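Local coordinates for aminoglycoside acetyltransferase meta-AAC0020 (Uncultured bacterium, PDB 5F47), which probably transfers an acetyl group from acetyl-coenzyme A to aminoglycoside antibiotics, the kind of modification that makes bacteria resistant to these drugs, at residues 12-17 and 21-26; 56-61 and 112-117; 74-79 and 118-123; 92-97 and 101-106. All coordinates share one frame; numbering follows the deposited sequence.

All four contacts reach the one mixed sheet of this GNAT fold, whose strands lie side by side in chain order. Contact 1 comes first along the chain and closes before the others open, joining outermost strand 11-15 to helix 21-34. Contacts 2 and 3 have alternating segments and adjoin each other, their centres about 9 Å apart, with Tyr115 OH hydrogen-bonded to Ser74 OG between them. Contact 4 is nested inside the loops closed by both; it shares helix 103-117 with contact 2 and lies about 23 Å, centre to centre, from contact 3. Helix 103-117 is thus fixed to the sheet at its start and its end, while contacts 2 and 3 also touch the second subunit.

Contact 1 (12-17 and 21-26); sequences KIERLA and LPKFIQ
Leu16 works as a fork against the first turn of helix 21-34. Its CD1 methyl rests on the helix backbone at Phe24, 3.7 Å from Phe24 N, and also meets the base of that side chain, with Leu16 CD1 and Phe24 CB 3.9 Å apart. The other prong turns to Lys23, where Leu16 CD2 lies 3.9 Å from Lys23 CB and touches the chain again at CD. The leucine is buried, so the methylene part of the lysine serves as apolar packing for it. Lys23 is extended along its whole length beyond CG (chi2 174°), and this straight run carries the ammonium past Leu16 to the strand. There Lys23 NZ forms a salt bridge with Glu14 OE1 at 3.5 Å, a rather long pairing between two partly exposed side chains. Phe24 joins in mainly through its backbone and CB. With CG anti to the backbone N (chi1 -170°) its ring is led away from the strand, and Leu16 CD1 reaches that ring obliquely.

Between the two elements lies a tight connection of three residues, in which Asp20 OD2 accepts a hydrogen bond from Ala17 N. The arrangement is the first strand-to-helix step of the GNAT fold. Strand 11-15 is one of the two outermost strands of the sheet within this chain, bonded through its backbone to strand 57-64, and Leu16 also packs on Val59 and Val61 of that neighbour. Phe24 continues to Leu51 of helix 45-53, whereas Ile13 and Arg15 of the strand touch helix 103-117.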
# COMPACT_ATOMS: atom_id res chain seq x y z
N LYS B 12 -20.13 4.85 -18.44
CA LYS B 12 -20.63 4.57 -17.10
C LYS B 12 -19.45 4.29 -16.18
O LYS B 12 -18.53 3.56 -16.56
CB LYS B 12 -21.59 3.38 -17.11
CG LYS B 12 -22.82 3.55 -18.00
CD LYS B 12 -23.76 4.61 -17.45
CE LYS B 12 -25.05 4.70 -18.27
NZ LYS B 12 -24.83 5.28 -19.63
N ILE B 13 -19.47 4.88 -14.99
CA ILE B 13 -18.47 4.59 -13.97
C ILE B 13 -19.15 3.85 -12.84
O ILE B 13 -20.14 4.33 -12.29
CB ILE B 13 -17.79 5.86 -13.42
CG1 ILE B 13 -17.12 6.65 -14.54
CG2 ILE B 13 -16.79 5.50 -12.34
CD1 ILE B 13 -15.91 5.98 -15.12
N GLU B 14 -18.64 2.67 -12.52
CA GLU B 14 -19.30 1.81 -11.54
C GLU B 14 -18.30 1.20 -10.59
O GLU B 14 -17.15 0.92 -10.95
CB GLU B 14 -20.10 0.71 -12.26
CG GLU B 14 -21.25 1.27 -13.09
CD GLU B 14 -22.08 0.21 -13.80
OE1 GLU B 14 -21.85 -0.99 -13.57
OE2 GLU B 14 -22.97 0.60 -14.60
N ARG B 15 -18.73 1.01 -9.35
CA ARG B 15 -17.93 0.35 -8.34
C ARG B 15 -18.33 -1.12 -8.30
O ARG B 15 -19.52 -1.43 -8.18
CB ARG B 15 -18.11 1.01 -6.97
CG ARG B 15 -17.23 0.42 -5.88
CD ARG B 15 -17.44 1.14 -4.55
NE ARG B 15 -18.65 0.70 -3.86
CZ ARG B 15 -19.77 1.41 -3.75
NH1 ARG B 15 -19.87 2.62 -4.28
NH2 ARG B 15 -20.80 0.90 -3.09
N LEU B 16 -17.37 -2.04 -8.43
CA LEU B 16 -17.71 -3.45 -8.52
C LEU B 16 -18.26 -4.00 -7.21
O LEU B 16 -17.79 -3.65 -6.12
CB LEU B 16 -16.51 -4.28 -8.96
CG LEU B 16 -15.95 -4.03 -10.37
CD1 LEU B 16 -15.01 -5.17 -10.71
CD2 LEU B 16 -17.04 -3.87 -11.43
N ALA B 17 -19.28 -4.84 -7.34
CA ALA B 17 -19.90 -5.51 -6.21
C ALA B 17 -19.42 -6.95 -6.19
O ALA B 17 -18.68 -7.37 -7.09
CB ALA B 17 -21.42 -5.44 -6.30
N LEU B 21 -17.38 -10.63 -10.52
CA LEU B 21 -16.15 -11.31 -10.95
C LEU B 21 -15.89 -11.21 -12.46
O LEU B 21 -14.74 -11.00 -12.85
CB LEU B 21 -16.17 -12.78 -10.54
CG LEU B 21 -14.85 -13.52 -10.80
CD1 LEU B 21 -13.66 -12.82 -10.15
CD2 LEU B 21 -14.96 -14.96 -10.33
N PRO B 22 -16.92 -11.36 -13.32
CA PRO B 22 -16.60 -11.23 -14.75
C PRO B 22 -16.01 -9.88 -15.14
O PRO B 22 -15.06 -9.86 -15.93
CB PRO B 22 -17.97 -11.43 -15.43
CG PRO B 22 -18.70 -12.30 -14.49
CD PRO B 22 -18.32 -11.79 -13.13
N LYS B 23 -16.53 -8.79 -14.59
CA LYS B 23 -15.97 -7.48 -14.90
C LYS B 23 -14.58 -7.32 -14.28
O LYS B 23 -13.72 -6.67 -14.86
CB LYS B 23 -16.90 -6.36 -14.41
CG LYS B 23 -18.13 -6.19 -15.29
CD LYS B 23 -19.10 -5.18 -14.70
CE LYS B 23 -20.36 -5.06 -15.55
NZ LYS B 23 -21.40 -4.25 -14.85
N PHE B 24 -14.36 -7.94 -13.12
CA PHE B 24 -13.05 -7.90 -12.47
C PHE B 24 -12.02 -8.58 -13.37
O PHE B 24 -10.93 -8.05 -13.60
CB PHE B 24 -13.14 -8.58 -11.10
CG PHE B 24 -11.92 -8.41 -10.21
CD1 PHE B 24 -11.03 -7.35 -10.36
CD2 PHE B 24 -11.69 -9.34 -9.20
CE1 PHE B 24 -9.91 -7.24 -9.51
CE2 PHE B 24 -10.62 -9.23 -8.35
CZ PHE B 24 -9.72 -8.19 -8.50
N ILE B 25 -12.38 -9.74 -13.91
CA ILE B 25 -11.50 -10.47 -14.82
C ILE B 25 -11.24 -9.66 -16.09
O ILE B 25 -10.10 -9.59 -16.56
CB ILE B 25 -12.07 -11.86 -15.15
CG1 ILE B 25 -11.99 -12.73 -13.89
CG2 ILE B 25 -11.32 -12.53 -16.31
CD1 ILE B 25 -12.66 -14.08 -14.03
N GLN B 26 -12.28 -9.02 -16.63
CA GLN B 26 -12.08 -8.13 -17.78
C GLN B 26 -11.07 -7.02 -17.46
O GLN B 26 -10.21 -6.70 -18.28
CB GLN B 26 -13.39 -7.49 -18.23
CG GLN B 26 -14.33 -8.38 -19.00
CD GLN B 26 -15.60 -7.64 -19.37
OE1 GLN B 26 -15.56 -6.65 -20.12
NE2 GLN B 26 -16.72 -8.10 -18.84

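Contact 2 (56-61 and 112-117); sequences NFYVFV and NQFYTE
Phe114 is the first residue of the helix segment to meet the strand, and it stands between two aromatic rings. Its CG lies anti to the backbone N (chi1 176°), which carries the ring across to strand 57-64. The far edge, at CE2 and CZ, is presented to one face of Tyr58 in a T-shaped (edge-to-face) pair, with ring centroids 4.8 Å apart and planes at 65°. Phe114 CE2 sits over the centre of the tyrosine ring. Phe60 reverses the roles: its own edge comes up to the face of Phe114 in an offset edge-to-face pair, planes at 69°, with Phe60 CZ 3.6 Å from Phe114 CD2. Arg15 from strand 11-15 packs on all three rings.

Tyr115 follows and reaches past its neighbour. Its hydroxyl comes obliquely to the tyrosine of the strand, Tyr115 OH lying 3.3 Å from Tyr58 CD2, and is hydrogen-bonded to Ser74 OG on strand 67-77. That same serine oxygen also bonds Tyr58 O. One residue on, Thr116 OG1 donates a hydrogen bond to Asn112 O (2.6 Å), which also accepts from Thr116 N on the other face of its plane.

The cluster of Tyr58, Phe60 and Phe114 therefore holds helix to sheet by ring edges set against ring faces, an apolar, directional packing, while Ser74 satisfies the buried tyrosine hydroxyl.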
# COMPACT_ATOMS: atom_id res chain seq x y z
N ASN B 56 -12.03 -4.54 2.40
CA ASN B 56 -10.95 -3.54 2.36
C ASN B 56 -10.35 -3.40 0.97
O ASN B 56 -9.23 -2.91 0.81
CB ASN B 56 -9.87 -3.92 3.36
CG ASN B 56 -9.37 -5.33 3.16
OD1 ASN B 56 -9.49 -5.91 2.06
ND2 ASN B 56 -8.78 -5.89 4.21
N PHE B 57 -11.11 -3.83 -0.03
CA PHE B 57 -10.66 -3.80 -1.42
C PHE B 57 -11.81 -3.33 -2.28
O PHE B 57 -12.90 -3.89 -2.21
CB PHE B 57 -10.19 -5.20 -1.85
CG PHE B 57 -9.69 -5.27 -3.25
CD1 PHE B 57 -8.48 -4.68 -3.59
CD2 PHE B 57 -10.42 -5.94 -4.24
CE1 PHE B 57 -8.00 -4.76 -4.90
CE2 PHE B 57 -9.95 -6.02 -5.53
CZ PHE B 57 -8.73 -5.43 -5.87
N TYR B 58 -11.58 -2.29 -3.07
CA TYR B 58 -12.62 -1.73 -3.93
C TYR B 58 -12.10 -1.47 -5.33
O TYR B 58 -11.05 -0.87 -5.51
CB TYR B 58 -13.18 -0.43 -3.34
CG TYR B 58 -13.99 -0.61 -2.10
CD1 TYR B 58 -15.32 -1.01 -2.17
CD2 TYR B 58 -13.46 -0.35 -0.85
CE1 TYR B 58 -16.09 -1.16 -1.03
CE2 TYR B 58 -14.22 -0.49 0.29
CZ TYR B 58 -15.53 -0.90 0.19
OH TYR B 58 -16.30 -1.03 1.33
N VAL B 59 -12.90 -1.87 -6.31
CA VAL B 59 -12.57 -1.77 -7.72
C VAL B 59 -13.55 -0.84 -8.40
O VAL B 59 -14.77 -0.97 -8.22
CB VAL B 59 -12.62 -3.15 -8.42
CG1 VAL B 59 -12.18 -3.03 -9.86
CG2 VAL B 59 -11.74 -4.16 -7.68
N PHE B 60 -13.05 0.12 -9.17
CA PHE B 60 -13.92 1.00 -9.94
C PHE B 60 -13.65 0.77 -11.41
O PHE B 60 -12.49 0.69 -11.82
CB PHE B 60 -13.69 2.46 -9.58
CG PHE B 60 -14.07 2.81 -8.17
CD1 PHE B 60 -13.23 2.49 -7.12
CD2 PHE B 60 -15.28 3.43 -7.89
CE1 PHE B 60 -13.58 2.79 -5.81
CE2 PHE B 60 -15.63 3.74 -6.59
CZ PHE B 60 -14.77 3.40 -5.55
N VAL B 61 -14.70 0.66 -12.21
CA VAL B 61 -14.53 0.44 -13.64
C VAL B 61 -15.26 1.46 -14.50
O VAL B 61 -16.22 2.10 -14.08
CB VAL B 61 -14.99 -0.97 -14.05
CG1 VAL B 61 -14.18 -2.03 -13.30
CG2 VAL B 61 -16.49 -1.18 -13.84
N ASN B 112 -12.33 9.08 -5.32
CA ASN B 112 -12.14 10.01 -4.21
C ASN B 112 -13.47 10.44 -3.58
O ASN B 112 -13.54 10.66 -2.37
CB ASN B 112 -11.33 11.23 -4.65
CG ASN B 112 -9.90 10.86 -4.95
OD1 ASN B 112 -9.47 9.73 -4.66
ND2 ASN B 112 -9.15 11.78 -5.55
N GLN B 113 -14.52 10.57 -4.39
CA GLN B 113 -15.84 10.85 -3.86
C GLN B 113 -16.32 9.73 -2.93
O GLN B 113 -16.88 9.98 -1.87
CB GLN B 113 -16.83 11.03 -5.01
CG GLN B 113 -18.27 11.28 -4.57
CD GLN B 113 -18.46 12.58 -3.81
OE1 GLN B 113 -17.75 13.56 -4.04
NE2 GLN B 113 -19.43 12.60 -2.91
N PHE B 114 -16.11 8.48 -3.36
CA PHE B 114 -16.49 7.33 -2.55
C PHE B 114 -15.80 7.32 -1.17
O PHE B 114 -16.45 7.15 -0.14
CB PHE B 114 -16.15 6.05 -3.31
CG PHE B 114 -16.40 4.78 -2.54
CD1 PHE B 114 -17.70 4.33 -2.33
CD2 PHE B 114 -15.34 4.01 -2.08
CE1 PHE B 114 -17.94 3.15 -1.64
CE2 PHE B 114 -15.57 2.82 -1.40
CZ PHE B 114 -16.86 2.40 -1.18
N TYR B 115 -14.49 7.56 -1.16
CA TYR B 115 -13.75 7.48 0.08
C TYR B 115 -14.00 8.73 0.93
O TYR B 115 -13.92 8.68 2.16
CB TYR B 115 -12.27 7.27 -0.20
CG TYR B 115 -11.97 5.83 -0.60
CD1 TYR B 115 -12.25 4.80 0.27
CD2 TYR B 115 -11.40 5.54 -1.82
CE1 TYR B 115 -11.97 3.47 -0.07
CE2 TYR B 115 -11.10 4.22 -2.18
CZ TYR B 115 -11.39 3.20 -1.29
OH TYR B 115 -11.11 1.90 -1.63
N THR B 116 -14.35 9.84 0.28
CA THR B 116 -14.76 11.03 1.03
C THR B 116 -16.04 10.78 1.82
O THR B 116 -16.15 11.15 3.00
CB THR B 116 -14.97 12.26 0.09
OG1 THR B 116 -13.74 12.58 -0.56
CG2 THR B 116 -15.46 13.48 0.87
N GLU B 117 -17.01 10.16 1.16
CA GLU B 117 -18.28 9.84 1.79
C GLU B 117 -18.08 8.90 2.98
O GLU B 117 -18.80 8.99 3.98
CB GLU B 117 -19.24 9.22 0.77
CG GLU B 117 -19.73 10.20 -0.29
CD GLU B 117 -20.34 9.50 -1.51
OE1 GLU B 117 -20.14 8.27 -1.68
OE2 GLU B 117 -21.01 10.19 -2.30

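Contact 3 (74-79 and 118-123); sequences SYVLEQ and KGFEEV
Phe120 turns the far corner of its ring to Val76. Val76 CG2 lies at the ring edge, in its plane, 3.8 Å from Phe120 CZ, while Val76 CG1 comes in obliquely and closer, 3.6 Å from the same carbon. Lys118 O also sits in the plane at an edge, and the ring of Tyr115 meets that of Phe120. The second pair of flat groups, the amide of Gln79 and the carboxylate of Glu121, is turned 31° out of parallel. Glu121 has CG opposite the backbone N (chi1 -176°) and an extended chain, which carries its carboxylate out to Gln79. Gln79 NE2 donates to Glu121 OE2 over 2.9 Å in an almost straight bond (176°) that lies in the amide plane and meets the oxygen nearly along its C-O direction. A water donates to Gln79 OE1 (2.7 Å) and to Glu121 OE2, closing a small ring that would hinder rotation of the amide. The other bond from NE2 goes to Lys84 O.

These links bridge across the start of strand 86-94, which lies between strands 67-77 and 122-128 in the sheet. The 118-123 segment is the return leg of a beta-alpha-beta crossover: helix 103-117 ends in a Schellman motif at Gly119, whose positive phi suits glycine, and the chain then enters strand 122-128. Pro85 packs against both Val76 and Phe120. Farther on, Val123 pairs in an antiparallel ladder with a strand of the second subunit, so that the sheet continues across the interface, and Gln79 O accepts from His47 NE2 of that subunit.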
# COMPACT_ATOMS: atom_id res chain seq x y z
N SER B 74 -8.20 -0.44 -5.51
CA SER B 74 -7.81 0.34 -4.33
C SER B 74 -7.92 -0.53 -3.07
O SER B 74 -8.79 -1.39 -2.96
CB SER B 74 -8.65 1.64 -4.23
OG SER B 74 -10.02 1.35 -4.03
N TYR B 75 -6.99 -0.30 -2.14
CA TYR B 75 -6.92 -1.00 -0.85
C TYR B 75 -7.14 -0.02 0.29
O TYR B 75 -6.53 1.05 0.32
CB TYR B 75 -5.55 -1.66 -0.67
CG TYR B 75 -5.24 -2.76 -1.64
CD1 TYR B 75 -4.69 -2.47 -2.89
CD2 TYR B 75 -5.48 -4.08 -1.31
CE1 TYR B 75 -4.39 -3.49 -3.79
CE2 TYR B 75 -5.18 -5.12 -2.22
CZ TYR B 75 -4.65 -4.80 -3.46
OH TYR B 75 -4.33 -5.80 -4.35
N VAL B 76 -7.98 -0.43 1.22
CA VAL B 76 -8.15 0.33 2.45
C VAL B 76 -7.02 -0.02 3.42
O VAL B 76 -6.77 -1.20 3.71
CB VAL B 76 -9.50 0.00 3.09
CG1 VAL B 76 -9.67 0.74 4.42
CG2 VAL B 76 -10.62 0.33 2.10
N LEU B 77 -6.35 1.02 3.91
CA LEU B 77 -5.35 0.85 4.96
C LEU B 77 -5.80 1.57 6.23
O LEU B 77 -5.72 2.80 6.33
CB LEU B 77 -4.00 1.40 4.50
CG LEU B 77 -3.45 0.89 3.16
CD1 LEU B 77 -2.12 1.58 2.85
CD2 LEU B 77 -3.32 -0.64 3.11
N GLU B 78 -6.30 0.80 7.20
CA GLU B 78 -6.62 1.36 8.51
C GLU B 78 -5.35 1.87 9.16
O GLU B 78 -4.32 1.18 9.13
CB GLU B 78 -7.30 0.31 9.38
CG GLU B 78 -8.64 -0.15 8.85
CD GLU B 78 -9.76 0.86 9.06
OE1 GLU B 78 -10.79 0.73 8.36
OE2 GLU B 78 -9.63 1.76 9.92
N GLN B 79 -5.41 3.06 9.75
CA GLN B 79 -4.24 3.72 10.33
C GLN B 79 -4.10 3.58 11.83
O GLN B 79 -5.08 3.38 12.55
CB GLN B 79 -4.26 5.22 10.04
CG GLN B 79 -4.22 5.59 8.57
CD GLN B 79 -3.96 7.06 8.41
OE1 GLN B 79 -2.82 7.51 8.44
NE2 GLN B 79 -5.04 7.85 8.28
N LYS B 118 -17.10 8.02 2.87
CA LYS B 118 -16.74 7.09 3.93
C LYS B 118 -15.87 7.71 5.02
O LYS B 118 -15.52 7.04 5.98
CB LYS B 118 -16.02 5.87 3.34
CG LYS B 118 -16.93 4.99 2.49
CD LYS B 118 -16.15 3.87 1.83
CE LYS B 118 -15.70 2.82 2.83
NZ LYS B 118 -16.85 2.00 3.30
N GLY B 119 -15.54 8.98 4.86
CA GLY B 119 -14.80 9.70 5.89
C GLY B 119 -13.34 9.30 6.01
O GLY B 119 -12.76 9.36 7.10
N PHE B 120 -12.74 8.90 4.89
CA PHE B 120 -11.31 8.63 4.87
C PHE B 120 -10.49 9.92 4.95
O PHE B 120 -10.99 11.00 4.61
CB PHE B 120 -10.92 7.88 3.59
CG PHE B 120 -11.18 6.40 3.63
CD1 PHE B 120 -12.33 5.88 4.20
CD2 PHE B 120 -10.27 5.53 3.07
CE1 PHE B 120 -12.57 4.50 4.21
CE2 PHE B 120 -10.50 4.15 3.08
CZ PHE B 120 -11.65 3.64 3.66
N GLU B 121 -9.23 9.80 5.38
CA GLU B 121 -8.36 10.96 5.49
C GLU B 121 -7.81 11.37 4.13
O GLU B 121 -7.71 12.55 3.81
CB GLU B 121 -7.19 10.71 6.46
CG GLU B 121 -6.33 11.98 6.64
CD GLU B 121 -5.05 11.80 7.47
OE1 GLU B 121 -4.22 12.73 7.51
OE2 GLU B 121 -4.86 10.74 8.09
N GLU B 122 -7.47 10.37 3.33
CA GLU B 122 -6.58 10.61 2.20
C GLU B 122 -6.62 9.43 1.26
O GLU B 122 -6.75 8.29 1.69
CB GLU B 122 -5.17 10.81 2.71
CG GLU B 122 -4.10 11.08 1.68
CD GLU B 122 -2.73 11.03 2.30
OE1 GLU B 122 -1.97 10.09 2.00
OE2 GLU B 122 -2.42 11.92 3.12
N VAL B 123 -6.49 9.71 -0.03
CA VAL B 123 -6.29 8.69 -1.05
C VAL B 123 -4.91 8.93 -1.61
O VAL B 123 -4.55 10.07 -1.85
CB VAL B 123 -7.35 8.79 -2.16
CG1 VAL B 123 -7.09 7.80 -3.27
CG2 VAL B 123 -8.77 8.59 -1.60
O HOH W 1 -2.45 10.08 9.25

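Contact 4 (92-97 and 101-106); sequences LAVDTN and QGIGKK
The backbones of Val94 and Gly104 come within 6.6 Å between their CA atoms, where the chain leaving strand 86-94 doubles back, nearly antiparallel, into helix 103-117. Val94 is the main side chain between strand and helix. Its CG2 methyl lies 3.8 Å from Ile103 CG2 and equally 3.8 Å from Gly104 N, so it nestles against the first turn of the helix where Gly104 has no side chain. The other methyl, Val94 CG1, meets Ile103 CB at 4.1 Å. In Ile103 the CG2 branch lies opposite the backbone N, which turns it to the valine. Leu92 also approaches Gly104, but it has two modelled positions and its part is doubtful.

The setting is the strand-to-helix half of a beta-alpha-beta unit, and the run Gln99-x-x-Gly102-x-Gly104 matches the Q/R-x-x-G-x-G/A signature of GNAT enzymes. In relatives the backbone amides of this turn hold the pyrophosphate of acetyl-coenzyme A, and the same role is likely here. Gly102 stands at the N-cap with a positive phi (82°), and Gly102 O accepts from Lys106 N.

The chain after Val94 is tied back on itself. Asp95 OD1 accepts from Asn97 N at 2.8 Å (163°) on its anti side, an Asx turn, and Gln99 NE2 bonds Val94 O. Gln101, with its chain extended beyond CG, brings NE2 to within 3.7 Å of Asn97 O, a loose approach, too long to count as a hydrogen bond. Trp98 and Ile7 pack on Ile103, as do Leu11 from strand 11-15 and Val69 from strand 67-77.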
# COMPACT_ATOMS: atom_id res chain seq x y z
N LEU B 92 -4.22 1.70 -12.12
CA LEU B 92 -5.22 2.42 -12.90
C LEU B 92 -4.83 2.28 -14.36
O LEU B 92 -3.67 2.51 -14.73
CB LEU B 92 -5.30 3.89 -12.47
CG LEU B 92 -6.27 4.82 -13.22
CD1 LEU B 92 -6.72 5.94 -12.31
CD2 LEU B 92 -5.62 5.41 -14.47
N ALA B 93 -5.78 1.89 -15.20
CA ALA B 93 -5.51 1.80 -16.62
C ALA B 93 -6.73 2.11 -17.43
O ALA B 93 -7.86 1.87 -17.00
CB ALA B 93 -4.98 0.40 -16.98
N VAL B 94 -6.49 2.63 -18.63
CA VAL B 94 -7.54 2.88 -19.61
C VAL B 94 -7.11 2.27 -20.93
O VAL B 94 -5.95 2.37 -21.33
CB VAL B 94 -7.82 4.39 -19.76
CG1 VAL B 94 -8.81 4.66 -20.90
CG2 VAL B 94 -8.35 4.94 -18.45
N ASP B 95 -8.05 1.57 -21.57
CA ASP B 95 -7.90 1.01 -22.91
C ASP B 95 -7.17 1.99 -23.82
O ASP B 95 -7.53 3.17 -23.88
CB ASP B 95 -9.28 0.67 -23.47
CG ASP B 95 -9.23 -0.15 -24.75
OD1 ASP B 95 -8.41 0.15 -25.64
OD2 ASP B 95 -10.06 -1.07 -24.87
N THR B 96 -6.14 1.52 -24.52
CA THR B 96 -5.36 2.40 -25.38
C THR B 96 -6.23 3.07 -26.46
O THR B 96 -5.91 4.17 -26.91
CB THR B 96 -4.22 1.63 -26.06
OG1 THR B 96 -4.76 0.50 -26.76
CG2 THR B 96 -3.23 1.14 -25.02
N ASN B 97 -7.33 2.43 -26.83
CA ASN B 97 -8.24 2.99 -27.83
C ASN B 97 -9.09 4.13 -27.30
O ASN B 97 -9.67 4.90 -28.08
CB ASN B 97 -9.15 1.89 -28.38
CG ASN B 97 -8.43 0.94 -29.30
OD1 ASN B 97 -7.44 1.31 -29.94
ND2 ASN B 97 -8.91 -0.29 -29.37
N GLN B 101 -9.60 10.79 -23.13
CA GLN B 101 -11.00 11.14 -23.36
C GLN B 101 -11.75 11.26 -22.04
O GLN B 101 -12.97 11.07 -21.99
CB GLN B 101 -11.68 10.11 -24.27
CG GLN B 101 -11.04 9.98 -25.64
CD GLN B 101 -11.89 9.20 -26.63
OE1 GLN B 101 -13.05 9.55 -26.88
NE2 GLN B 101 -11.32 8.14 -27.18
N GLY B 102 -11.01 11.57 -20.98
CA GLY B 102 -11.58 11.83 -19.66
C GLY B 102 -11.93 10.63 -18.79
O GLY B 102 -12.43 10.79 -17.68
N ILE B 103 -11.64 9.43 -19.28
CA ILE B 103 -12.03 8.24 -18.53
C ILE B 103 -11.25 8.11 -17.22
O ILE B 103 -11.84 7.91 -16.17
CB ILE B 103 -11.88 6.99 -19.40
CG1 ILE B 103 -12.89 7.07 -20.56
CG2 ILE B 103 -12.06 5.73 -18.56
CD1 ILE B 103 -12.72 6.01 -21.64
N GLY B 104 -9.92 8.23 -17.27
CA GLY B 104 -9.11 8.22 -16.07
C GLY B 104 -9.53 9.24 -15.03
O GLY B 104 -9.64 8.95 -13.84
N LYS B 105 -9.76 10.46 -15.49
CA LYS B 105 -10.19 11.52 -14.58
C LYS B 105 -11.50 11.19 -13.89
O LYS B 105 -11.65 11.46 -12.70
CB LYS B 105 -10.31 12.84 -15.32
CG LYS B 105 -8.98 13.47 -15.68
CD LYS B 105 -9.20 14.78 -16.41
CE LYS B 105 -7.88 15.41 -16.82
NZ LYS B 105 -8.09 16.63 -17.64
N LYS B 106 -12.45 10.62 -14.62
CA LYS B 106 -13.74 10.27 -14.01
C LYS B 106 -13.60 9.11 -13.03
O LYS B 106 -14.29 9.09 -12.02
CB LYS B 106 -14.77 9.95 -15.10
CG LYS B 106 -15.25 11.19 -15.86
CD LYS B 106 -16.07 10.82 -17.09
CE LYS B 106 -16.58 12.10 -17.76
NZ LYS B 106 -17.25 11.89 -19.08